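PDB 1K0F: zinc-binding protein TroA from Treponema pallidum, which binds zinc with high affinity and specificity in the periplasm and delivers it to the membrane permease of the TroABC import system. Local coordinates for residues Q90-E95 with F171-R176; F105-W110 with K145-V150; L109-V114 with A138-L143; R151-S156 with N267-V272. All blocks are in the same frame, centred on the assembly; numbering follows the deposited sequence.

Interaction 1: Q90-E95 with F171-R176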
# COMPACT_ATOMS: atom_id res chain seq x y z
N GLN A 90 -17.20 3.29 -0.88
CA GLN A 90 -15.93 4.01 -0.97
C GLN A 90 -14.80 3.31 -1.71
O GLN A 90 -13.77 3.92 -1.99
CB GLN A 90 -15.44 4.39 0.42
CG GLN A 90 -15.92 5.75 0.87
CD GLN A 90 -15.97 5.88 2.37
OE1 GLN A 90 -15.35 6.77 2.94
NE2 GLN A 90 -16.72 4.99 3.02
N ARG A 91 -14.97 2.04 -2.03
CA ARG A 91 -13.91 1.32 -2.74
C ARG A 91 -13.99 1.54 -4.25
O ARG A 91 -14.99 1.19 -4.87
CB ARG A 91 -13.99 -0.17 -2.45
CG ARG A 91 -14.82 -0.53 -1.24
CD ARG A 91 -14.98 -2.02 -1.19
NE ARG A 91 -15.41 -2.49 0.11
CZ ARG A 91 -15.55 -3.77 0.42
NH1 ARG A 91 -15.30 -4.70 -0.48
NH2 ARG A 91 -15.96 -4.11 1.64
N LEU A 92 -12.94 2.11 -4.83
CA LEU A 92 -12.94 2.33 -6.27
C LEU A 92 -13.03 0.97 -6.94
O LEU A 92 -12.58 -0.04 -6.40
CB LEU A 92 -11.64 3.02 -6.73
CG LEU A 92 -11.21 4.35 -6.11
CD1 LEU A 92 -9.96 4.85 -6.81
CD2 LEU A 92 -12.32 5.35 -6.22
N SER A 93 -13.65 0.94 -8.12
CA SER A 93 -13.76 -0.31 -8.85
C SER A 93 -12.94 -0.19 -10.12
O SER A 93 -12.45 0.90 -10.46
CB SER A 93 -15.21 -0.61 -9.22
OG SER A 93 -15.29 -1.80 -9.98
N LEU A 94 -12.78 -1.30 -10.81
CA LEU A 94 -12.03 -1.35 -12.06
C LEU A 94 -12.89 -2.11 -13.06
O LEU A 94 -13.13 -3.31 -12.90
CB LEU A 94 -10.69 -2.07 -11.85
CG LEU A 94 -9.60 -1.26 -11.13
CD1 LEU A 94 -9.62 -1.55 -9.64
CD2 LEU A 94 -8.26 -1.63 -11.73
N GLU A 95 -13.39 -1.40 -14.07
CA GLU A 95 -14.24 -2.03 -15.06
C GLU A 95 -15.39 -2.66 -14.30
O GLU A 95 -15.98 -3.64 -14.75
CB GLU A 95 -13.45 -3.11 -15.82
CG GLU A 95 -13.40 -2.92 -17.33
CD GLU A 95 -12.90 -1.55 -17.73
OE1 GLU A 95 -11.76 -1.46 -18.25
OE2 GLU A 95 -13.64 -0.56 -17.54
N PHE A 171 -2.28 3.68 -7.06
CA PHE A 171 -2.48 4.95 -6.39
C PHE A 171 -3.80 5.58 -6.75
O PHE A 171 -3.98 6.78 -6.60
CB PHE A 171 -1.34 5.91 -6.72
CG PHE A 171 0.00 5.45 -6.22
CD1 PHE A 171 0.83 4.69 -7.03
CD2 PHE A 171 0.44 5.79 -4.95
CE1 PHE A 171 2.09 4.27 -6.59
CE2 PHE A 171 1.70 5.37 -4.49
CZ PHE A 171 2.52 4.61 -5.31
N GLY A 172 -4.74 4.76 -7.22
CA GLY A 172 -6.05 5.27 -7.58
C GLY A 172 -6.67 6.11 -6.47
O GLY A 172 -7.10 7.25 -6.72
N TYR A 173 -6.73 5.57 -5.25
CA TYR A 173 -7.30 6.30 -4.12
C TYR A 173 -6.40 7.49 -3.81
O TYR A 173 -6.87 8.54 -3.39
CB TYR A 173 -7.40 5.41 -2.89
CG TYR A 173 -8.33 4.24 -3.04
CD1 TYR A 173 -9.48 4.13 -2.27
CD2 TYR A 173 -8.01 3.19 -3.90
CE1 TYR A 173 -10.29 2.99 -2.34
CE2 TYR A 173 -8.81 2.06 -3.97
CZ TYR A 173 -9.94 1.96 -3.19
OH TYR A 173 -10.69 0.81 -3.26
N PHE A 174 -5.10 7.31 -4.02
CA PHE A 174 -4.16 8.39 -3.77
C PHE A 174 -4.55 9.55 -4.69
O PHE A 174 -4.55 10.71 -4.28
CB PHE A 174 -2.73 7.92 -4.07
CG PHE A 174 -1.69 9.01 -3.97
CD1 PHE A 174 -1.15 9.36 -2.74
CD2 PHE A 174 -1.27 9.69 -5.12
CE1 PHE A 174 -0.20 10.38 -2.65
CE2 PHE A 174 -0.33 10.70 -5.04
CZ PHE A 174 0.20 11.05 -3.81
N SER A 175 -4.90 9.21 -5.93
CA SER A 175 -5.30 10.21 -6.90
C SER A 175 -6.63 10.81 -6.48
O SER A 175 -6.77 12.04 -6.42
CB SER A 175 -5.42 9.57 -8.29
OG SER A 175 -6.72 9.05 -8.53
N ARG A 176 -7.60 9.95 -6.19
CA ARG A 176 -8.93 10.40 -5.79
C ARG A 176 -8.91 11.24 -4.51
O ARG A 176 -9.69 12.18 -4.36
CB ARG A 176 -9.85 9.20 -5.61
CG ARG A 176 -11.21 9.53 -5.00
CD ARG A 176 -12.10 8.30 -4.95
NE ARG A 176 -12.08 7.68 -3.63
CZ ARG A 176 -12.92 6.73 -3.23
NH1 ARG A 176 -13.87 6.29 -4.04
NH2 ARG A 176 -12.82 6.23 -2.00
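The carbonyl oxygen of Gln-90 meets the guanidinium of Arg-176 at the group's edge, near its plane. The hydrogen bond from Arg-176 NH2 to Gln-90 O is modelled at 2.5 Å, so short that its exact length is doubtful. Arg-176 gets there with CG anti to its backbone N (chi1 172°) and a bend at chi3 that turns NE. Arg-91 contributes mostly backbone: its CA lies 3.3 Å from Tyr-173 OH, while its side chain leaves the contact and bonds through NE to Ile-86 O. Leu-92 carries most of the buried surface. Its N donates a weak hydrogen bond to Tyr-173 OH (3.0 Å), a hydroxyl that is also hydrogen-bonded to Asp-100 O. Beyond it, Leu-92 CG sits over the face of the Tyr-173 ring in a CH-pi contact, 3.8 Å from the centroid and 6° off the normal. The branch methyl CD1 continues to the start of the helix and touches Gly-172 C at 3.5 Å, and CG also stands over one face of the Arg-176 guanidinium. The Leu-92 side chain runs opposite to those of Tyr-173 and Arg-176 as it passes them. Tyr-173 also packs on Leu-109 of helix 107-124 and lies about 5 Å from the zinc ligand His-102. The loop entering strand 93-94 is laid across the first turn of helix 172-178, near the zinc site, vacant here.

Interaction 2: F105-W110 with K145-V150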
# COMPACT_ATOMS: atom_id res chain seq x y z
N PHE A 105 -3.78 4.11 0.71
CA PHE A 105 -3.23 5.32 0.11
C PHE A 105 -4.19 6.48 0.29
O PHE A 105 -3.92 7.60 -0.14
CB PHE A 105 -2.88 5.10 -1.35
CG PHE A 105 -1.49 4.56 -1.55
CD1 PHE A 105 -0.45 4.98 -0.73
CD2 PHE A 105 -1.23 3.60 -2.53
CE1 PHE A 105 0.84 4.46 -0.88
CE2 PHE A 105 0.04 3.07 -2.69
CZ PHE A 105 1.08 3.50 -1.86
N ASP A 106 -5.33 6.20 0.92
CA ASP A 106 -6.30 7.22 1.27
C ASP A 106 -6.30 7.12 2.79
O ASP A 106 -7.10 6.39 3.37
CB ASP A 106 -7.69 6.93 0.71
CG ASP A 106 -8.69 8.04 1.03
OD1 ASP A 106 -8.41 8.85 1.95
OD2 ASP A 106 -9.75 8.12 0.37
N VAL A 107 -5.37 7.83 3.42
CA VAL A 107 -5.21 7.84 4.87
C VAL A 107 -6.52 7.87 5.63
O VAL A 107 -6.66 7.20 6.64
CB VAL A 107 -4.38 9.05 5.31
CG1 VAL A 107 -4.20 9.03 6.80
CG2 VAL A 107 -3.04 9.05 4.60
N LYS A 108 -7.46 8.66 5.14
CA LYS A 108 -8.76 8.80 5.80
C LYS A 108 -9.62 7.54 5.68
O LYS A 108 -10.42 7.24 6.57
CB LYS A 108 -9.50 9.99 5.19
CG LYS A 108 -10.21 10.87 6.20
CD LYS A 108 -11.68 11.07 5.83
CE LYS A 108 -11.96 12.49 5.33
NZ LYS A 108 -13.38 12.89 5.57
N LEU A 109 -9.46 6.82 4.58
CA LEU A 109 -10.23 5.60 4.35
C LEU A 109 -9.47 4.39 4.86
O LEU A 109 -9.99 3.27 4.87
CB LEU A 109 -10.51 5.44 2.85
CG LEU A 109 -11.24 4.18 2.41
CD1 LEU A 109 -12.74 4.41 2.45
CD2 LEU A 109 -10.78 3.79 1.01
N TRP A 110 -8.24 4.61 5.29
CA TRP A 110 -7.42 3.54 5.82
C TRP A 110 -7.71 3.43 7.31
O TRP A 110 -7.41 2.42 7.93
CB TRP A 110 -5.95 3.85 5.61
CG TRP A 110 -5.02 2.82 6.18
CD1 TRP A 110 -4.09 3.01 7.16
CD2 TRP A 110 -4.91 1.45 5.77
NE1 TRP A 110 -3.41 1.84 7.39
CE2 TRP A 110 -3.89 0.87 6.55
CE3 TRP A 110 -5.58 0.67 4.82
CZ2 TRP A 110 -3.52 -0.47 6.41
CZ3 TRP A 110 -5.21 -0.67 4.68
CH2 TRP A 110 -4.18 -1.23 5.47
N LYS A 145 -2.99 13.38 10.95
CA LYS A 145 -1.95 14.34 10.58
C LYS A 145 -1.40 13.91 9.22
O LYS A 145 -1.15 14.75 8.36
CB LYS A 145 -0.83 14.35 11.61
CG LYS A 145 -0.90 15.49 12.61
CD LYS A 145 0.02 15.23 13.81
CE LYS A 145 -0.76 14.90 15.08
NZ LYS A 145 -2.16 14.44 14.79
N LEU A 146 -1.23 12.60 9.03
CA LEU A 146 -0.68 12.07 7.78
C LEU A 146 -1.57 12.40 6.59
O LEU A 146 -1.08 12.86 5.55
CB LEU A 146 -0.50 10.54 7.87
CG LEU A 146 0.04 9.82 6.62
CD1 LEU A 146 1.18 10.61 6.01
CD2 LEU A 146 0.51 8.43 6.99
N ASP A 147 -2.86 12.15 6.72
CA ASP A 147 -3.76 12.45 5.63
C ASP A 147 -3.72 13.95 5.35
O ASP A 147 -3.72 14.38 4.20
CB ASP A 147 -5.18 12.04 5.97
CG ASP A 147 -6.14 12.37 4.86
OD1 ASP A 147 -6.36 11.51 3.99
OD2 ASP A 147 -6.66 13.51 4.87
N ALA A 148 -3.68 14.74 6.41
CA ALA A 148 -3.65 16.19 6.27
C ALA A 148 -2.41 16.59 5.50
O ALA A 148 -2.50 17.27 4.48
CB ALA A 148 -3.64 16.84 7.64
N TYR A 149 -1.27 16.15 5.99
CA TYR A 149 0.03 16.44 5.40
C TYR A 149 0.06 16.09 3.92
O TYR A 149 0.45 16.92 3.10
CB TYR A 149 1.11 15.65 6.16
CG TYR A 149 2.51 15.72 5.59
CD1 TYR A 149 3.41 16.69 6.03
CD2 TYR A 149 2.96 14.78 4.66
CE1 TYR A 149 4.73 16.72 5.56
CE2 TYR A 149 4.27 14.80 4.19
CZ TYR A 149 5.15 15.76 4.65
OH TYR A 149 6.45 15.76 4.21
N VAL A 150 -0.36 14.88 3.58
CA VAL A 150 -0.36 14.43 2.19
C VAL A 150 -1.25 15.29 1.32
O VAL A 150 -1.04 15.39 0.11
CB VAL A 150 -0.81 12.96 2.07
CG1 VAL A 150 -0.86 12.55 0.61
CG2 VAL A 150 0.16 12.06 2.84
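The N-terminal end of helix 107-124, capped by Asp-106, is set against the flank of the long helix 129-156, with Val-107 and Lys-108 meeting Asp-147. Asp-106 is the N-cap residue: its OD1 accepts two weak bonds from the first turn, from Lys-108 N (3.3 Å) and Leu-109 N (3.5 Å). The same Lys-108 N also gives a weak hydrogen bond across the contact to Asp-147 OD1, 3.3 Å away with an N-H...O angle of 130°, so one amide is shared by two carboxylates. These two groups lie side by side and point the same way, their planes 23° apart and Asp-106 OD1 3.9 Å from Asp-147 OD1. Two like charges this close would tend to repel, and the amide N-H groups of the helix start, to which both turn, may offset part of that cost. The stronger partner of Asp-147 OD1 is the hydroxyl of Tyr-178, in helix 172-178. Asp-147 comes to this position with CG anti to its own backbone N (chi1 179°). Next to these polar groups Val-107 packs on the helix backbone, CG2 lying 3.6 Å from Asp-147 CA and 3.8 Å from Leu-146 CG; its approach to the Asp-147 CB is modelled too tightly to be trusted. Val-107 and Leu-146 both also touch Tyr-260 of helix 260-273. Asp-106 is thus a side-chain N-cap, with a weak addition from Asp-147 on the long helix that spans the two lobes in this family of metal-binding proteins.

Interaction 3: L109-V114 with A138-L143; sequences LWSYSV and AYQQQL
Leu-143 and Val-114 reach toward each other tip to tip, CD1 of the leucine 3.9 Å from CG2 of the valine. That same methyl comes to the rim of the Trp-110 indole, near the ring plane, with Leu-143 CD1 3.5 Å from Trp-110 CD1. The indole also meets the ring of Tyr-260 from helix 260-273, with the planes at about 30°. On the other branch of Val-114, CG1 meets the edge of the Tyr-139 ring, 3.6 Å from CD2. CG1, anti to the backbone N (chi1 166°), is the methyl that reaches Tyr-139. Leu-143 also serves its own helix, CD2 lying over one face of the Tyr-139 ring toward the rim. The contacts across the interface join two helices that run nearly antiparallel, their segment axes 158° apart and 10.4 Å at closest approach, the up-and-down pairing of helices 107-124 and 129-156. The polar side chains meet by van der Waals contact, without a hydrogen bond across. Gln-140, bent at chi2, lays its amide against Ser-111: OE1 is 3.3 Å from Ser-111 CA and NE2 3.4 Å from Ser-111 CB. The serine hydroxyl is turned to its own helix, where OG bonds to Lys-108 O. Tyr-139 likewise spends its hydroxyl elsewhere, on Asp-14 OD2 of helix 10-20.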
# COMPACT_ATOMS: atom_id res chain seq x y z
N LEU A 109 -9.46 6.82 4.58
CA LEU A 109 -10.23 5.60 4.35
C LEU A 109 -9.47 4.39 4.86
O LEU A 109 -9.99 3.27 4.87
CB LEU A 109 -10.51 5.44 2.85
CG LEU A 109 -11.24 4.18 2.41
CD1 LEU A 109 -12.74 4.41 2.45
CD2 LEU A 109 -10.78 3.79 1.01
N TRP A 110 -8.24 4.61 5.29
CA TRP A 110 -7.42 3.54 5.82
C TRP A 110 -7.71 3.43 7.31
O TRP A 110 -7.41 2.42 7.93
CB TRP A 110 -5.95 3.85 5.61
CG TRP A 110 -5.02 2.82 6.18
CD1 TRP A 110 -4.09 3.01 7.16
CD2 TRP A 110 -4.91 1.45 5.77
NE1 TRP A 110 -3.41 1.84 7.39
CE2 TRP A 110 -3.89 0.87 6.55
CE3 TRP A 110 -5.58 0.67 4.82
CZ2 TRP A 110 -3.52 -0.47 6.41
CZ3 TRP A 110 -5.21 -0.67 4.68
CH2 TRP A 110 -4.18 -1.23 5.47
N SER A 111 -8.29 4.49 7.87
CA SER A 111 -8.63 4.50 9.29
C SER A 111 -9.58 3.33 9.53
O SER A 111 -9.68 2.80 10.64
CB SER A 111 -9.32 5.81 9.67
OG SER A 111 -9.30 6.72 8.60
N TYR A 112 -10.30 2.94 8.47
CA TYR A 112 -11.23 1.82 8.54
C TYR A 112 -10.41 0.56 8.82
O TYR A 112 -10.58 -0.09 9.85
CB TYR A 112 -11.99 1.66 7.20
CG TYR A 112 -13.18 2.59 7.00
CD1 TYR A 112 -14.48 2.17 7.30
CD2 TYR A 112 -13.01 3.87 6.45
CE1 TYR A 112 -15.58 3.00 7.06
CE2 TYR A 112 -14.11 4.70 6.21
CZ TYR A 112 -15.39 4.26 6.52
OH TYR A 112 -16.47 5.07 6.28
N SER A 113 -9.52 0.23 7.89
CA SER A 113 -8.68 -0.95 8.02
C SER A 113 -7.86 -0.95 9.31
O SER A 113 -7.59 -2.00 9.88
CB SER A 113 -7.73 -1.06 6.82
OG SER A 113 -8.47 -1.06 5.62
N VAL A 114 -7.46 0.23 9.77
CA VAL A 114 -6.69 0.32 11.00
C VAL A 114 -7.68 0.01 12.12
O VAL A 114 -7.33 -0.67 13.09
CB VAL A 114 -6.11 1.72 11.20
CG1 VAL A 114 -5.63 1.87 12.64
CG2 VAL A 114 -4.96 1.95 10.23
N ALA A 138 -4.36 7.20 19.45
CA ALA A 138 -3.11 7.87 19.16
C ALA A 138 -2.80 7.57 17.71
O ALA A 138 -2.92 8.45 16.85
CB ALA A 138 -2.02 7.34 20.06
N TYR A 139 -2.44 6.32 17.42
CA TYR A 139 -2.10 5.90 16.06
C TYR A 139 -3.02 6.48 14.98
O TYR A 139 -2.60 6.72 13.85
CB TYR A 139 -2.08 4.37 15.98
CG TYR A 139 -1.64 3.83 14.64
CD1 TYR A 139 -0.41 4.19 14.08
CD2 TYR A 139 -2.45 2.95 13.93
CE1 TYR A 139 0.01 3.66 12.86
CE2 TYR A 139 -2.05 2.42 12.71
CZ TYR A 139 -0.82 2.77 12.18
OH TYR A 139 -0.44 2.21 10.98
N GLN A 140 -4.28 6.72 15.32
CA GLN A 140 -5.20 7.29 14.34
C GLN A 140 -4.85 8.76 14.17
O GLN A 140 -4.84 9.27 13.05
CB GLN A 140 -6.65 7.14 14.81
CG GLN A 140 -7.53 6.31 13.87
CD GLN A 140 -7.22 6.55 12.39
OE1 GLN A 140 -6.66 5.68 11.71
NE2 GLN A 140 -7.58 7.73 11.89
N GLN A 141 -4.57 9.42 15.28
CA GLN A 141 -4.21 10.83 15.25
C GLN A 141 -3.02 11.01 14.32
O GLN A 141 -2.88 12.04 13.67
CB GLN A 141 -3.84 11.29 16.65
CG GLN A 141 -4.84 10.87 17.68
CD GLN A 141 -5.45 12.06 18.37
OE1 GLN A 141 -5.25 13.20 17.95
NE2 GLN A 141 -6.19 11.81 19.44
N GLN A 142 -2.15 10.01 14.29
CA GLN A 142 -0.97 10.04 13.43
C GLN A 142 -1.48 9.95 12.00
O GLN A 142 -1.00 10.66 11.11
CB GLN A 142 -0.05 8.86 13.73
CG GLN A 142 0.88 9.06 14.94
CD GLN A 142 1.68 7.80 15.30
OE1 GLN A 142 2.58 7.40 14.56
NE2 GLN A 142 1.34 7.19 16.43
N LEU A 143 -2.46 9.08 11.78
CA LEU A 143 -3.05 8.91 10.46
C LEU A 143 -3.60 10.25 10.00
O LEU A 143 -3.30 10.72 8.91
CB LEU A 143 -4.18 7.88 10.51
CG LEU A 143 -3.82 6.39 10.49
CD1 LEU A 143 -4.52 5.72 9.32
CD2 LEU A 143 -2.31 6.21 10.39

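Interaction 4: R151-S156 with N267-V272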
# COMPACT_ATOMS: atom_id res chain seq x y z
N ARG A 151 -2.28 15.89 1.91
CA ARG A 151 -3.15 16.75 1.13
C ARG A 151 -2.45 18.09 1.01
O ARG A 151 -2.31 18.62 -0.09
CB ARG A 151 -4.52 16.92 1.80
CG ARG A 151 -5.61 17.32 0.80
CD ARG A 151 -7.01 17.21 1.39
NE ARG A 151 -7.91 16.42 0.55
CZ ARG A 151 -8.46 15.27 0.92
NH1 ARG A 151 -8.20 14.76 2.12
NH2 ARG A 151 -9.27 14.62 0.10
N ARG A 152 -2.01 18.64 2.13
CA ARG A 152 -1.30 19.91 2.13
C ARG A 152 -0.23 19.77 1.06
O ARG A 152 -0.25 20.46 0.05
CB ARG A 152 -0.65 20.16 3.49
CG ARG A 152 0.40 21.28 3.50
CD ARG A 152 0.88 21.59 4.92
NE ARG A 152 0.83 20.40 5.77
CZ ARG A 152 1.07 20.41 7.08
NH1 ARG A 152 1.36 21.54 7.71
NH2 ARG A 152 1.01 19.28 7.77
N LYS A 153 0.69 18.84 1.30
CA LYS A 153 1.79 18.55 0.38
C LYS A 153 1.32 18.50 -1.07
O LYS A 153 1.82 19.23 -1.92
CB LYS A 153 2.43 17.21 0.75
CG LYS A 153 3.68 17.36 1.59
CD LYS A 153 4.85 17.79 0.72
CE LYS A 153 6.13 17.88 1.52
NZ LYS A 153 7.33 17.82 0.64
N ALA A 154 0.35 17.64 -1.35
CA ALA A 154 -0.17 17.53 -2.71
C ALA A 154 -0.55 18.92 -3.22
O ALA A 154 -0.28 19.26 -4.37
CB ALA A 154 -1.38 16.61 -2.73
N GLN A 155 -1.17 19.72 -2.35
CA GLN A 155 -1.61 21.07 -2.69
C GLN A 155 -0.43 21.94 -3.11
O GLN A 155 -0.58 22.87 -3.91
CB GLN A 155 -2.31 21.73 -1.49
CG GLN A 155 -3.83 21.78 -1.57
CD GLN A 155 -4.35 21.78 -2.99
OE1 GLN A 155 -3.97 22.63 -3.80
NE2 GLN A 155 -5.21 20.82 -3.31
N SER A 156 0.74 21.63 -2.58
CA SER A 156 1.93 22.39 -2.91
C SER A 156 2.29 22.21 -4.38
O SER A 156 3.06 22.99 -4.94
CB SER A 156 3.10 21.93 -2.03
OG SER A 156 3.61 20.69 -2.48
N ASN A 267 6.55 8.80 0.22
CA ASN A 267 5.86 8.85 -1.06
C ASN A 267 5.58 10.27 -1.52
O ASN A 267 6.16 10.72 -2.51
CB ASN A 267 4.57 8.02 -0.98
CG ASN A 267 4.79 6.54 -1.33
OD1 ASN A 267 5.93 6.06 -1.43
ND2 ASN A 267 3.70 5.81 -1.52
N ILE A 268 4.70 10.98 -0.82
CA ILE A 268 4.37 12.36 -1.19
C ILE A 268 5.60 13.25 -1.23
O ILE A 268 5.71 14.13 -2.08
CB ILE A 268 3.34 12.98 -0.20
CG1 ILE A 268 2.47 13.98 -0.94
CG2 ILE A 268 4.04 13.68 0.97
CD1 ILE A 268 1.53 13.33 -1.89
N ASP A 269 6.54 13.04 -0.32
CA ASP A 269 7.73 13.86 -0.32
C ASP A 269 8.36 13.64 -1.68
O ASP A 269 8.34 14.51 -2.54
CB ASP A 269 8.69 13.41 0.79
CG ASP A 269 8.27 13.92 2.15
OD1 ASP A 269 7.09 14.28 2.31
OD2 ASP A 269 9.11 13.95 3.07
N THR A 270 8.90 12.44 -1.88
CA THR A 270 9.55 12.07 -3.13
C THR A 270 8.83 12.55 -4.39
O THR A 270 9.45 13.11 -5.29
CB THR A 270 9.71 10.55 -3.22
OG1 THR A 270 10.67 10.12 -2.25
CG2 THR A 270 10.17 10.13 -4.61
N ILE A 271 7.52 12.35 -4.42
CA ILE A 271 6.72 12.72 -5.59
C ILE A 271 6.68 14.21 -5.87
O ILE A 271 7.21 14.66 -6.89
CB ILE A 271 5.29 12.17 -5.47
CG1 ILE A 271 5.31 10.65 -5.57
CG2 ILE A 271 4.41 12.75 -6.58
CD1 ILE A 271 3.98 10.01 -5.29
N VAL A 272 6.02 14.97 -5.00
CA VAL A 272 5.94 16.42 -5.19
C VAL A 272 7.36 16.96 -5.41
O VAL A 272 7.59 17.75 -6.33
CB VAL A 272 5.27 17.13 -3.98
CG1 VAL A 272 3.84 16.66 -3.83
CG2 VAL A 272 6.05 16.88 -2.71
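Lys-153 spreads its aliphatic chain over Ile-268 and Val-272. Its CB lies 3.6 Å from Ile-268 CG1 and its CG 3.7 Å from Ile-268 CG2. A bend at chi2 (-76°) then swings CD toward Val-272; the two side chains cross at about a right angle, though the exact place of Val-272 CG2 is doubtful in the model. The other valine methyl, CG1, approaches the lysine main chain, 3.8 Å from Lys-153 O. At the end of the chain NZ stands 3.9 Å from Asp-269 OD1, a long salt bridge, and that carboxylate oxygen is also hydrogen-bonded to Tyr-149 OH. Alongside, Ala-154 CB is a loose 4.5 Å from Ile-268 CD1, and the alanine packs further on Tyr-178 and Phe-180. The two helix segments run almost exactly parallel, 3° apart with axes 9.7 Å from each other, joining the later part of helix 129-156 to helix 260-273 away from the zinc ligands. With no hydrogen bond across the contact, cohesion comes mainly from hydrocarbon packing, and the distant ion pair is likely to add only modestly.

In the fold
Interactions 2 and 3 are buried and join the same two elements, helices 107-124 and 129-156, at successive places; interaction 3 is apolar with glutamine-serine packing, whereas interaction 2 adds carboxylates and weak bonds at the helix start. Interaction 4 takes up helix 129-156 further along, pairs it with helix 260-273, is partly buried, and places its charges at the edge of a hydrocarbon contact. Interactions 3 and 4 do not touch. Interaction 1 is the surface contact, a loop on helix 172-178 in which backbone atoms of the loop bond to arginine and tyrosine side chains beside a leucine-tyrosine contact. Phe-171 meets Phe-105 of interaction 2, and Phe-174 meets Ile-268 of interaction 4, so its helix segment borders both.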